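Local coordinates for protein SxtG (Microseira wollei, PDB 6U1R) that acts as an amidinotransferase in the saxitoxin biosynthetic pathway, moving an amidino group from donor to acceptor, probably through a covalent enzyme intermediate, at residues Leu37-Val42 against Asp372-Gly377; Phe74-Ile79 against Gln125-Phe130. All blocks are in the same frame, centred on the assembly; numbering follows the deposited sequence.

Interaction 1 (Leu37-Val42 against Asp372-Gly377); sequences LEEVIV and DVRRRG
A classic beta bulge, in which E38 and E39 both face R374, marks the antiparallel pairing of strand 37-42 with the C-terminal strand 370-375; the directions of 37-42 and 372-375 differ by 159°. Joining chain ends in one sheet is consistent with closure of the amidinotransferase propeller. The bulge shows in the backbone bonds: R374 O accepts from both E38 N (2.8 Å) and E39 N (3.2 Å), while R374 N returns a bond to E39 O. The R374 chain bends at chi3 (66°), which places NE where it reaches E38 OE1 at 2.9 Å, on the anti lone pair and in the guanidinium plane. R374 NH1 and NH2 then converge on E39 OE1, NH1 at 3.0 Å from above the carboxylate, whose plane stands 82° from the guanidinium. E39 OE2 is engaged by R108 and Y170, so several donors fix this buried acid. The other oxygen of E38, OE2, takes R376 NH1 at 2.8 Å, completing a four-residue salt-bridge network. On the sheet face carrying L37 and R375, R375 NE binds D372 OD2 (2.7 Å), and L37 CD1 sits 4.0 Å above the plane of the R375 guanidinium, over its centre.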
loop_
_atom_site.group_PDB
_atom_site.type_symbol
_atom_site.label_atom_id
_atom_site.label_comp_id
_atom_site.label_asym_id
_atom_site.label_seq_id
_atom_site.Cartn_x
_atom_site.Cartn_y
_atom_site.Cartn_z
ATOM N N LEU A 37 15.227 22.411 -8.655
ATOM C CA LEU A 37 15.402 20.965 -8.513
ATOM C C LEU A 37 16.741 20.659 -7.853
ATOM O O LEU A 37 17.794 21.068 -8.359
ATOM C CB LEU A 37 15.306 20.294 -9.879
ATOM C CG LEU A 37 15.350 18.758 -9.930
ATOM C CD1 LEU A 37 14.252 18.161 -9.079
ATOM C CD2 LEU A 37 15.249 18.279 -11.376
ATOM N N GLU A 38 16.704 19.957 -6.721
ATOM C CA GLU A 38 17.916 19.616 -5.972
ATOM C C GLU A 38 18.294 18.149 -6.083
ATOM O O GLU A 38 19.480 17.822 -6.148
ATOM C CB GLU A 38 17.751 19.981 -4.487
ATOM C CG GLU A 38 17.707 21.497 -4.239
ATOM C CD GLU A 38 17.745 21.900 -2.768
ATOM O OE1 GLU A 38 17.634 21.033 -1.875
ATOM O OE2 GLU A 38 17.905 23.113 -2.507
ATOM N N GLU A 39 17.312 17.252 -6.108
ATOM C CA GLU A 39 17.607 15.829 -6.159
ATOM C C GLU A 39 16.492 15.141 -6.931
ATOM O O GLU A 39 15.312 15.458 -6.744
ATOM C CB GLU A 39 17.759 15.225 -4.754
ATOM C CG GLU A 39 18.058 13.717 -4.781
ATOM C CD GLU A 39 18.636 13.172 -3.468
ATOM O OE1 GLU A 39 19.230 13.959 -2.696
ATOM O OE2 GLU A 39 18.511 11.952 -3.221
ATOM N N VAL A 40 16.888 14.215 -7.809
ATOM C CA VAL A 40 15.964 13.510 -8.689
ATOM C C VAL A 40 16.381 12.043 -8.788
ATOM O O VAL A 40 17.577 11.729 -8.838
ATOM C CB VAL A 40 15.934 14.201 -10.082
ATOM C CG1 VAL A 40 17.274 14.009 -10.834
ATOM C CG2 VAL A 40 14.755 13.732 -10.911
ATOM N N ILE A 41 15.398 11.130 -8.764
ATOM C CA ILE A 41 15.625 9.734 -9.144
ATOM C C ILE A 41 15.463 9.647 -10.653
ATOM O O ILE A 41 14.488 10.170 -11.204
ATOM C CB ILE A 41 14.639 8.783 -8.434
ATOM C CG1 ILE A 41 14.747 8.944 -6.907
ATOM C CG2 ILE A 41 14.881 7.339 -8.886
ATOM C CD1 ILE A 41 13.750 8.092 -6.066
ATOM N N VAL A 42 16.408 9.004 -11.329
ATOM C CA VAL A 42 16.317 8.797 -12.774
ATOM C C VAL A 42 16.163 7.305 -13.027
ATOM O O VAL A 42 16.757 6.482 -12.323
ATOM C CB VAL A 42 17.532 9.393 -13.515
ATOM C CG1 VAL A 42 17.437 9.173 -14.996
ATOM C CG2 VAL A 42 17.597 10.902 -13.271
ATOM N N ASP A 372 11.084 13.750 -9.054
ATOM C CA ASP A 372 11.706 14.918 -8.411
ATOM C C ASP A 372 11.469 14.896 -6.905
ATOM O O ASP A 372 10.580 15.576 -6.382
ATOM C CB ASP A 372 11.164 16.210 -9.015
ATOM C CG ASP A 372 9.654 16.297 -8.957
ATOM O OD1 ASP A 372 9.004 15.301 -9.322
ATOM O OD2 ASP A 372 9.112 17.351 -8.551
ATOM N N VAL A 373 12.343 14.195 -6.176
ATOM C CA VAL A 373 12.123 14.021 -4.744
ATOM C C VAL A 373 12.423 15.289 -3.942
ATOM O O VAL A 373 11.859 15.472 -2.860
ATOM C CB VAL A 373 12.932 12.811 -4.217
ATOM C CG1 VAL A 373 12.434 11.537 -4.877
ATOM C CG2 VAL A 373 14.392 12.964 -4.474
ATOM N N ARG A 374 13.292 16.179 -4.417
ATOM C CA ARG A 374 13.570 17.404 -3.660
ATOM C C ARG A 374 13.651 18.605 -4.589
ATOM O O ARG A 374 14.555 18.695 -5.427
ATOM C CB ARG A 374 14.848 17.308 -2.828
ATOM C CG ARG A 374 14.980 18.513 -1.900
ATOM C CD ARG A 374 15.983 18.297 -0.767
ATOM N NE ARG A 374 17.339 18.167 -1.277
ATOM C CZ ARG A 374 17.976 17.015 -1.478
ATOM N NH1 ARG A 374 17.395 15.852 -1.234
ATOM N NH2 ARG A 374 19.210 17.032 -1.945
ATOM N N ARG A 375 12.682 19.500 -4.430
ATOM C CA ARG A 375 12.680 20.833 -5.020
ATOM C C ARG A 375 12.567 21.839 -3.880
ATOM O O ARG A 375 11.653 21.749 -3.057
ATOM C CB ARG A 375 11.508 21.042 -5.981
ATOM C CG ARG A 375 11.534 20.218 -7.266
ATOM C CD ARG A 375 10.289 20.501 -8.093
ATOM N NE ARG A 375 10.301 19.702 -9.305
ATOM C CZ ARG A 375 10.981 20.007 -10.397
ATOM N NH1 ARG A 375 11.704 21.126 -10.460
ATOM N NH2 ARG A 375 10.946 19.184 -11.445
ATOM N N ARG A 376 13.465 22.811 -3.851
ATOM C CA ARG A 376 13.469 23.806 -2.782
ATOM C C ARG A 376 12.178 24.625 -2.801
ATOM O O ARG A 376 11.904 25.338 -3.773
ATOM C CB ARG A 376 14.691 24.707 -2.970
ATOM C CG ARG A 376 15.051 25.560 -1.779
ATOM C CD ARG A 376 16.499 26.064 -1.904
ATOM N NE ARG A 376 16.711 26.873 -3.108
ATOM C CZ ARG A 376 17.388 26.495 -4.199
ATOM N NH1 ARG A 376 17.948 25.285 -4.299
ATOM N NH2 ARG A 376 17.501 27.342 -5.216
ATOM N N GLY A 377 11.388 24.545 -1.740
ATOM C CA GLY A 377 10.162 25.313 -1.684
ATOM C C GLY A 377 9.217 24.837 -0.601
ATOM O O GLY A 377 9.526 23.941 0.188
HETATM O O HOH W 1 20.657 19.572 -1.840
#

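Interaction 2 (Phe74-Ile79 against Gln125-Phe130); sequences FETGGI and QVRSGF
Two hydrogen bonds fasten the glycine-containing loop T76-G78 to the end of the beta hairpin formed by strands 119-120 and 125-126. R127 N donates to T76 O at 3.1 Å, and G78 N donates to S128 OG at 2.9 Å with an N-H...O angle of 157°. The S128 hydroxyl is also a donor, to G129 O, in the carbonyl plane on a lone pair. With chi1 at 69°, OG lies between the backbone N and the carbonyl carbon of S128, where it accepts from G78 N and links the two segments. G77 and G78 both have positive phi, near 90°, and without side chains they let the loop backbone lie close to S128 and R127. N155 ND2 adds a bond to T76 O and another to S128 O. A water bridges T76 OG1 (2.8 Å) and Q125 O. Outside these polar links the contact is carried by the extended aliphatic part of R127: R127 CB rests 3.7 Å from G78 N, and CD lies 3.6 Å from G77 O. The T76 side chain crosses R127 obliquely, its hydroxyl near the guanidinium plane at the edge, with T76 OG1 3.4 Å from R127 CD.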
loop_
_atom_site.group_PDB
_atom_site.type_symbol
_atom_site.label_atom_id
_atom_site.label_comp_id
_atom_site.label_asym_id
_atom_site.label_seq_id
_atom_site.Cartn_x
_atom_site.Cartn_y
_atom_site.Cartn_z
ATOM N N PHE A 74 3.484 -9.340 -26.398
ATOM C CA PHE A 74 2.833 -10.603 -26.094
ATOM C C PHE A 74 1.835 -10.435 -24.946
ATOM O O PHE A 74 1.805 -9.417 -24.237
ATOM C CB PHE A 74 3.891 -11.672 -25.798
ATOM C CG PHE A 74 4.529 -12.248 -27.045
ATOM C CD1 PHE A 74 5.237 -11.447 -27.928
ATOM C CD2 PHE A 74 4.425 -13.597 -27.325
ATOM C CE1 PHE A 74 5.825 -11.982 -29.077
ATOM C CE2 PHE A 74 4.999 -14.137 -28.463
ATOM C CZ PHE A 74 5.708 -13.332 -29.336
ATOM N N GLU A 75 1.018 -11.482 -24.766
ATOM C CA GLU A 75 -0.193 -11.441 -23.933
ATOM C C GLU A 75 0.092 -10.994 -22.506
ATOM O O GLU A 75 -0.581 -10.121 -21.945
ATOM C CB GLU A 75 -0.829 -12.836 -23.885
ATOM C CG GLU A 75 -1.460 -13.350 -25.182
ATOM C CD GLU A 75 -0.488 -14.041 -26.153
ATOM O OE1 GLU A 75 0.751 -14.070 -25.920
ATOM O OE2 GLU A 75 -0.991 -14.574 -27.170
ATOM N N THR A 76 1.045 -11.667 -21.855
ATOM C CA THR A 76 1.305 -11.411 -20.441
ATOM C C THR A 76 2.785 -11.166 -20.183
ATOM O O THR A 76 3.275 -11.415 -19.080
ATOM C CB THR A 76 0.803 -12.550 -19.547
ATOM O OG1 THR A 76 1.504 -13.768 -19.860
ATOM C CG2 THR A 76 -0.717 -12.761 -19.723
ATOM N N GLY A 77 3.497 -10.649 -21.181
ATOM C CA GLY A 77 4.899 -10.330 -21.018
ATOM C C GLY A 77 5.819 -11.502 -21.311
ATOM O O GLY A 77 5.460 -12.414 -22.068
ATOM N N GLY A 78 7.006 -11.492 -20.714
ATOM C CA GLY A 78 7.972 -12.555 -20.905
ATOM C C GLY A 78 8.929 -12.360 -22.057
ATOM O O GLY A 78 9.761 -13.248 -22.307
ATOM N N ILE A 79 8.869 -11.226 -22.745
ATOM C CA ILE A 79 9.713 -10.937 -23.898
ATOM C C ILE A 79 10.612 -9.755 -23.538
ATOM O O ILE A 79 10.107 -8.673 -23.224
ATOM C CB ILE A 79 8.888 -10.606 -25.152
ATOM C CG1 ILE A 79 7.839 -11.692 -25.437
ATOM C CG2 ILE A 79 9.821 -10.396 -26.363
ATOM C CD1 ILE A 79 8.439 -13.040 -25.803
ATOM N N GLN A 125 -1.499 -14.834 -12.943
ATOM C CA GLN A 125 -0.051 -14.886 -13.058
ATOM C C GLN A 125 0.377 -14.169 -14.333
ATOM O O GLN A 125 -0.389 -14.063 -15.295
ATOM C CB GLN A 125 0.474 -16.334 -13.057
ATOM C CG GLN A 125 0.060 -17.141 -14.246
ATOM C CD GLN A 125 0.524 -18.592 -14.139
ATOM O OE1 GLN A 125 1.431 -19.025 -14.847
ATOM N NE2 GLN A 125 -0.087 -19.333 -13.238
ATOM N N VAL A 126 1.611 -13.666 -14.325
ATOM C CA VAL A 126 2.192 -13.037 -15.505
ATOM C C VAL A 126 3.602 -13.587 -15.702
ATOM O O VAL A 126 4.202 -14.162 -14.802
ATOM C CB VAL A 126 2.223 -11.488 -15.399
ATOM C CG1 VAL A 126 0.808 -10.927 -15.302
ATOM C CG2 VAL A 126 3.066 -11.051 -14.213
ATOM N N ARG A 127 4.122 -13.404 -16.910
ATOM C CA ARG A 127 5.398 -13.994 -17.281
ATOM C C ARG A 127 6.601 -13.144 -16.915
ATOM O O ARG A 127 7.719 -13.677 -16.852
ATOM C CB ARG A 127 5.403 -14.274 -18.789
ATOM C CG ARG A 127 4.529 -15.438 -19.170
ATOM C CD ARG A 127 4.333 -15.566 -20.674
ATOM N NE ARG A 127 3.453 -16.689 -20.959
ATOM C CZ ARG A 127 3.870 -17.927 -21.188
ATOM N NH1 ARG A 127 5.170 -18.204 -21.194
ATOM N NH2 ARG A 127 2.975 -18.882 -21.412
ATOM N N SER A 128 6.415 -11.848 -16.669
ATOM C CA SER A 128 7.514 -10.965 -16.301
ATOM C C SER A 128 6.932 -9.665 -15.758
ATOM O O SER A 128 5.728 -9.404 -15.852
ATOM C CB SER A 128 8.431 -10.658 -17.493
ATOM O OG SER A 128 7.762 -9.841 -18.449
ATOM N N GLY A 129 7.808 -8.850 -15.208
ATOM C CA GLY A 129 7.505 -7.454 -14.988
ATOM C C GLY A 129 7.711 -6.627 -16.239
ATOM O O GLY A 129 7.714 -7.137 -17.367
ATOM N N PHE A 130 7.890 -5.313 -16.022
ATOM C CA PHE A 130 8.085 -4.348 -17.101
ATOM C C PHE A 130 9.518 -3.852 -17.005
ATOM O O PHE A 130 10.440 -4.533 -17.499
ATOM C CB PHE A 130 7.009 -3.241 -17.013
ATOM C CG PHE A 130 7.162 -2.103 -18.033
ATOM C CD1 PHE A 130 7.513 -2.358 -19.350
ATOM C CD2 PHE A 130 6.923 -0.778 -17.658
ATOM C CE1 PHE A 130 7.647 -1.323 -20.280
ATOM C CE2 PHE A 130 7.038 0.280 -18.599
ATOM C CZ PHE A 130 7.402 0.004 -19.899
HETATM O O HOH W 2 1.073 -15.566 -17.774
#

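Interaction 1 is mostly buried and joins two strands far apart in sequence, whereas interaction 2 lies partly at the surface and holds a loop between helices 63-72 and 83-102 to a hairpin end. The areas differ accordingly: 589 Å² against 253 Å². Charge dominates the first, where arginines and acids pair across the strands; the second has no salt bridge and relies on backbone groups, a serine hydroxyl and a water. Their centres are about 32 Å apart and they do not touch. Helix 83-102, which follows the loop of interaction 2, also packs on V40 and V42 of interaction 1, so the two regions are linked through this helix by chain connection on one side and packing on the other.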